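Local coordinates for cytolethal distending toxin protein B (Haemophilus ducreyi, PDB 1SR4) that is the DNase I-like subunit of a bacterial genotoxin and probably cuts the DNA of host cells, at residues R180-L185 / I201-E206; N213-A218 / S250-V255. One frame throughout, in Å; residues are numbered along the deposited sequence.

Contact 1 of 2, residues R180-L185 / I201-E206; sequences RAPANL and IIAPTE
Leu185, which touches Ile201 across the contact, also covers one face of the Arg180 guanidinium: its CD1 lies 3.8 Å above that plane, nearer the border of the group than its middle. At the guanidinium edge sits Asn184 OD1, gripped side-on by both Arg180 NE (2.8 Å) and Arg180 NH2 (2.9 Å). The NE donor lies in the carbonyl plane, the NH2 donor tilted from it. The other branch of Leu185 serves the contact itself. With CG anti to the backbone N (chi1 176°), CD2 reaches Ile201 CD1 at 3.7 Å. Leu185 lies in the first turn of helix 182-189, which packs beside the edge strand 200-202 of the six-stranded sheet in a DNase I-like fold. Ala181 is the N-cap, and its O receives the N-H of Leu185. Pro182 suits the first helical position, where no backbone N-H is needed within the helix, and its ring offers a compact apolar surface. Pro182 CG approaches Ala203 CB to 3.5 Å, a closeness that the small alanine allows, while Pro182 CB meets the branch methyl CG2 of Ile201 at 4.1 Å. Past the strand, Thr205 OG1 hydrogen-bonds to Glu108 of toxin subunit A.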
loop_
_atom_site.group_PDB
_atom_site.type_symbol
_atom_site.label_atom_id
_atom_site.label_comp_id
_atom_site.label_asym_id
_atom_site.label_seq_id
_atom_site.Cartn_x
_atom_site.Cartn_y
_atom_site.Cartn_z
ATOM N N ARG B 180 -19.455 3.037 6.814
ATOM C CA ARG B 180 -20.821 2.678 6.411
ATOM C C ARG B 180 -20.780 2.505 4.904
ATOM O O ARG B 180 -19.911 3.066 4.238
ATOM C CB ARG B 180 -21.828 3.771 6.798
ATOM C CG ARG B 180 -21.546 5.132 6.159
ATOM C CD ARG B 180 -22.228 6.256 6.924
ATOM N NE ARG B 180 -23.680 6.221 6.786
ATOM C CZ ARG B 180 -24.485 7.141 7.310
ATOM N NH1 ARG B 180 -23.974 8.152 8.006
ATOM N NH2 ARG B 180 -25.793 7.064 7.131
ATOM N N ALA B 181 -21.701 1.720 4.362
ATOM C CA ALA B 181 -21.732 1.475 2.933
ATOM C C ALA B 181 -22.021 2.747 2.149
ATOM O O ALA B 181 -22.711 3.648 2.625
ATOM C CB ALA B 181 -22.782 0.415 2.621
ATOM N N PRO B 182 -21.481 2.848 0.934
ATOM C CA PRO B 182 -21.725 4.049 0.128
ATOM C C PRO B 182 -23.227 4.315 -0.084
ATOM O O PRO B 182 -23.679 5.459 -0.016
ATOM C CB PRO B 182 -21.003 3.738 -1.180
ATOM C CG PRO B 182 -19.863 2.869 -0.740
ATOM C CD PRO B 182 -20.475 1.971 0.310
ATOM N N ALA B 183 -23.994 3.260 -0.353
ATOM C CA ALA B 183 -25.431 3.415 -0.580
ATOM C C ALA B 183 -26.153 3.848 0.689
ATOM O O ALA B 183 -27.137 4.583 0.630
ATOM C CB ALA B 183 -26.043 2.100 -1.098
ATOM N N ASN B 184 -25.683 3.369 1.836
ATOM C CA ASN B 184 -26.306 3.734 3.098
ATOM C C ASN B 184 -26.098 5.234 3.329
ATOM O O ASN B 184 -27.015 5.938 3.749
ATOM C CB ASN B 184 -25.700 2.898 4.235
ATOM C CG ASN B 184 -26.141 3.363 5.615
ATOM O OD1 ASN B 184 -25.638 4.353 6.147
ATOM N ND2 ASN B 184 -27.078 2.640 6.201
ATOM N N LEU B 185 -24.901 5.729 3.029
ATOM C CA LEU B 185 -24.618 7.154 3.189
ATOM C C LEU B 185 -25.425 7.961 2.178
ATOM O O LEU B 185 -25.986 8.998 2.509
ATOM C CB LEU B 185 -23.127 7.448 2.973
ATOM C CG LEU B 185 -22.735 8.930 3.029
ATOM C CD1 LEU B 185 -23.121 9.517 4.390
ATOM C CD2 LEU B 185 -21.241 9.085 2.785
ATOM N N ILE B 201 -20.987 10.609 -4.477
ATOM C CA ILE B 201 -20.189 9.621 -3.759
ATOM C C ILE B 201 -19.429 8.793 -4.796
ATOM O O ILE B 201 -20.036 8.272 -5.730
ATOM C CB ILE B 201 -21.074 8.640 -2.949
ATOM C CG1 ILE B 201 -21.866 9.374 -1.855
ATOM C CG2 ILE B 201 -20.199 7.551 -2.325
ATOM C CD1 ILE B 201 -21.032 9.918 -0.782
ATOM N N ILE B 202 -18.110 8.686 -4.638
ATOM C CA ILE B 202 -17.288 7.888 -5.549
ATOM C C ILE B 202 -16.669 6.785 -4.696
ATOM O O ILE B 202 -15.861 7.065 -3.794
ATOM C CB ILE B 202 -16.149 8.727 -6.217
ATOM C CG1 ILE B 202 -16.736 9.777 -7.173
ATOM C CG2 ILE B 202 -15.279 7.830 -7.081
ATOM C CD1 ILE B 202 -17.259 10.995 -6.496
ATOM N N ALA B 203 -17.033 5.537 -4.992
ATOM C CA ALA B 203 -16.550 4.398 -4.207
ATOM C C ALA B 203 -16.311 3.106 -4.984
ATOM O O ALA B 203 -16.919 2.870 -6.016
ATOM C CB ALA B 203 -17.550 4.115 -3.066
ATOM N N PRO B 204 -15.410 2.248 -4.487
ATOM C CA PRO B 204 -15.159 0.981 -5.193
ATOM C C PRO B 204 -16.392 0.111 -4.991
ATOM O O PRO B 204 -17.245 0.433 -4.173
ATOM C CB PRO B 204 -13.988 0.354 -4.432
ATOM C CG PRO B 204 -13.459 1.452 -3.517
ATOM C CD PRO B 204 -14.636 2.343 -3.235
ATOM N N THR B 205 -16.485 -0.984 -5.739
ATOM C CA THR B 205 -17.571 -1.946 -5.561
ATOM C C THR B 205 -16.902 -3.193 -4.971
ATOM O O THR B 205 -17.550 -4.214 -4.747
ATOM C CB THR B 205 -18.256 -2.349 -6.887
ATOM O OG1 THR B 205 -17.266 -2.823 -7.805
ATOM C CG2 THR B 205 -19.018 -1.167 -7.487
ATOM N N GLU B 206 -15.587 -3.114 -4.767
ATOM C CA GLU B 206 -14.844 -4.206 -4.155
ATOM C C GLU B 206 -14.617 -3.833 -2.688
ATOM O O GLU B 206 -14.523 -2.668 -2.348
ATOM C CB GLU B 206 -13.477 -4.393 -4.808
ATOM C CG GLU B 206 -13.490 -4.866 -6.250
ATOM C CD GLU B 206 -12.105 -5.272 -6.698
ATOM O OE1 GLU B 206 -11.359 -4.421 -7.227
ATOM O OE2 GLU B 206 -11.748 -6.452 -6.491
#

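Contact 2 of 2, residues N213-A218 / S250-V255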
loop_
_atom_site.group_PDB
_atom_site.type_symbol
_atom_site.label_atom_id
_atom_site.label_comp_id
_atom_site.label_asym_id
_atom_site.label_seq_id
_atom_site.Cartn_x
_atom_site.Cartn_y
_atom_site.Cartn_z
ATOM N N ASN B 213 -16.603 -5.528 3.890
ATOM C CA ASN B 213 -17.327 -4.259 3.708
ATOM C C ASN B 213 -16.608 -3.177 2.900
ATOM O O ASN B 213 -15.381 -3.167 2.796
ATOM C CB ASN B 213 -17.701 -3.666 5.072
ATOM C CG ASN B 213 -18.755 -4.492 5.801
ATOM O OD1 ASN B 213 -19.788 -4.819 5.230
ATOM N ND2 ASN B 213 -18.502 -4.813 7.063
ATOM N N ILE B 214 -17.392 -2.268 2.321
ATOM C CA ILE B 214 -16.849 -1.139 1.570
ATOM C C ILE B 214 -17.010 0.046 2.542
ATOM O O ILE B 214 -18.113 0.582 2.714
ATOM C CB ILE B 214 -17.643 -0.891 0.256
ATOM C CG1 ILE B 214 -17.561 -2.132 -0.648
ATOM C CG2 ILE B 214 -17.045 0.304 -0.494
ATOM C CD1 ILE B 214 -18.573 -2.153 -1.782
ATOM N N LEU B 215 -15.904 0.444 3.175
ATOM C CA LEU B 215 -15.919 1.510 4.181
ATOM C C LEU B 215 -15.100 2.755 3.828
ATOM O O LEU B 215 -15.290 3.816 4.425
ATOM C CB LEU B 215 -15.381 0.950 5.500
ATOM C CG LEU B 215 -15.990 -0.359 6.034
ATOM C CD1 LEU B 215 -15.143 -0.878 7.201
ATOM C CD2 LEU B 215 -17.458 -0.128 6.465
ATOM N N ASP B 216 -14.201 2.618 2.858
ATOM C CA ASP B 216 -13.297 3.692 2.469
ATOM C C ASP B 216 -13.570 4.195 1.067
ATOM O O ASP B 216 -13.444 3.454 0.089
ATOM C CB ASP B 216 -11.868 3.171 2.564
ATOM C CG ASP B 216 -11.560 2.589 3.935
ATOM O OD1 ASP B 216 -11.325 3.388 4.876
ATOM O OD2 ASP B 216 -11.574 1.337 4.072
ATOM N N TYR B 217 -13.946 5.466 0.969
ATOM C CA TYR B 217 -14.240 6.039 -0.326
ATOM C C TYR B 217 -14.256 7.554 -0.231
ATOM O O TYR B 217 -13.681 8.134 0.693
ATOM C CB TYR B 217 -15.575 5.489 -0.870
ATOM C CG TYR B 217 -16.722 5.489 0.125
ATOM C CD1 TYR B 217 -17.614 6.561 0.200
ATOM C CD2 TYR B 217 -16.927 4.403 0.985
ATOM C CE1 TYR B 217 -18.692 6.552 1.111
ATOM C CE2 TYR B 217 -17.991 4.382 1.897
ATOM C CZ TYR B 217 -18.865 5.459 1.956
ATOM O OH TYR B 217 -19.891 5.458 2.877
ATOM N N ALA B 218 -14.892 8.198 -1.193
ATOM C CA ALA B 218 -14.928 9.650 -1.189
ATOM C C ALA B 218 -16.281 10.238 -1.566
ATOM O O ALA B 218 -17.145 9.558 -2.126
ATOM C CB ALA B 218 -13.854 10.184 -2.148
ATOM N N SER B 250 -2.507 -3.440 7.304
ATOM C CA SER B 250 -3.680 -3.105 8.113
ATOM C C SER B 250 -4.854 -3.880 7.503
ATOM O O SER B 250 -4.722 -4.491 6.435
ATOM C CB SER B 250 -3.966 -1.602 8.101
ATOM O OG SER B 250 -4.776 -1.266 7.007
ATOM N N ASP B 251 -5.995 -3.883 8.173
ATOM C CA ASP B 251 -7.144 -4.606 7.634
ATOM C C ASP B 251 -7.896 -3.813 6.551
ATOM O O ASP B 251 -8.908 -4.280 6.047
ATOM C CB ASP B 251 -8.113 -4.994 8.760
ATOM C CG ASP B 251 -7.569 -6.103 9.645
ATOM O OD1 ASP B 251 -6.665 -6.846 9.205
ATOM O OD2 ASP B 251 -8.067 -6.240 10.781
ATOM N N HIS B 252 -7.407 -2.615 6.214
ATOM C CA HIS B 252 -8.028 -1.786 5.185
ATOM C C HIS B 252 -7.143 -1.774 3.945
ATOM O O HIS B 252 -5.907 -1.807 4.037
ATOM C CB HIS B 252 -8.196 -0.341 5.663
ATOM C CG HIS B 252 -9.240 -0.161 6.723
ATOM N ND1 HIS B 252 -10.518 0.270 6.441
ATOM C CD2 HIS B 252 -9.194 -0.362 8.062
ATOM C CE1 HIS B 252 -11.218 0.328 7.563
ATOM N NE2 HIS B 252 -10.437 -0.051 8.561
ATOM N N PHE B 253 -7.780 -1.713 2.786
ATOM C CA PHE B 253 -7.054 -1.670 1.523
ATOM C C PHE B 253 -7.030 -0.208 1.070
ATOM O O PHE B 253 -8.027 0.503 1.198
ATOM C CB PHE B 253 -7.775 -2.547 0.493
ATOM C CG PHE B 253 -7.703 -4.021 0.809
ATOM C CD1 PHE B 253 -6.656 -4.795 0.322
ATOM C CD2 PHE B 253 -8.638 -4.610 1.643
ATOM C CE1 PHE B 253 -6.538 -6.136 0.664
ATOM C CE2 PHE B 253 -8.535 -5.948 1.995
ATOM C CZ PHE B 253 -7.475 -6.715 1.499
ATOM N N PRO B 254 -5.889 0.266 0.554
ATOM C CA PRO B 254 -5.842 1.659 0.110
ATOM C C PRO B 254 -6.770 1.817 -1.095
ATOM O O PRO B 254 -6.963 0.881 -1.871
ATOM C CB PRO B 254 -4.361 1.870 -0.226
ATOM C CG PRO B 254 -3.912 0.516 -0.653
ATOM C CD PRO B 254 -4.606 -0.418 0.325
ATOM N N VAL B 255 -7.354 2.998 -1.233
ATOM C CA VAL B 255 -8.281 3.282 -2.326
ATOM C C VAL B 255 -7.815 4.545 -3.047
ATOM O O VAL B 255 -7.449 5.517 -2.392
ATOM C CB VAL B 255 -9.692 3.523 -1.766
ATOM C CG1 VAL B 255 -10.668 3.866 -2.912
ATOM C CG2 VAL B 255 -10.157 2.271 -1.006
#
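Asp216 and His252 form the tight part of this contact. His252 ND1 donates to Asp216 OD2 at 2.8 Å, with an N-H...O angle of 165°. The oxygen uses its syn lone pair and lies close to the imidazole plane, whereas the carboxylate itself is turned 77° against the ring. OD2 is also hydrogen-bonded to Thr208 OG1, its strongest polar partner, and the two bonds should restrict rotation of the carboxylate. Serine suits its place because Ser250 OG accepts from His252 N (3.1 Å) in an ST turn, which should help to fix the backbone. DNase I relatives carry an active-site histidine in such a Ser-Asp-His sequence, so the pair is consistent with an active-site location. Packing is looser at the partly exposed Leu215, whose CD1 comes obliquely to His252 CE1 at 4.1 Å. Deeper in, Val255 CG2 packs against Asp216 CB and Asp216 O (3.7 Å), giving this buried, partnerless oxygen only apolar company across the contact. Asp216 begins strand 216-221 of the six-stranded sheet and Val255 opens strand 255-259 of the eight-stranded one, so the contact spans the sandwich; Tyr217, next to Asp216, packs on Pro182 and Leu185 of helix 182-189.

How the contacts relate
Contact 1 lies toward the surface, its centre about 15 Å from the centre of the chain, and contact 2 is buried, its centre about 11 Å from the same point. Both use the six-stranded sheet: contact 1 joins its edge strand 200-202 to a helix, and contact 2 joins the neighbouring strand 216-221 to the loop leading into the other sheet. Across the segments, contact 1 is wholly apolar, as fits a helix resting on a sheet edge; contact 2 centres on a hydrogen-bonded histidine and aspartate. The two are coupled directly: Ile202 N lies 2.8 Å from Ala218 O, and Tyr217 OH reaches Arg180 O, both probable hydrogen bonds, while the tyrosine side chain packs against Ala203.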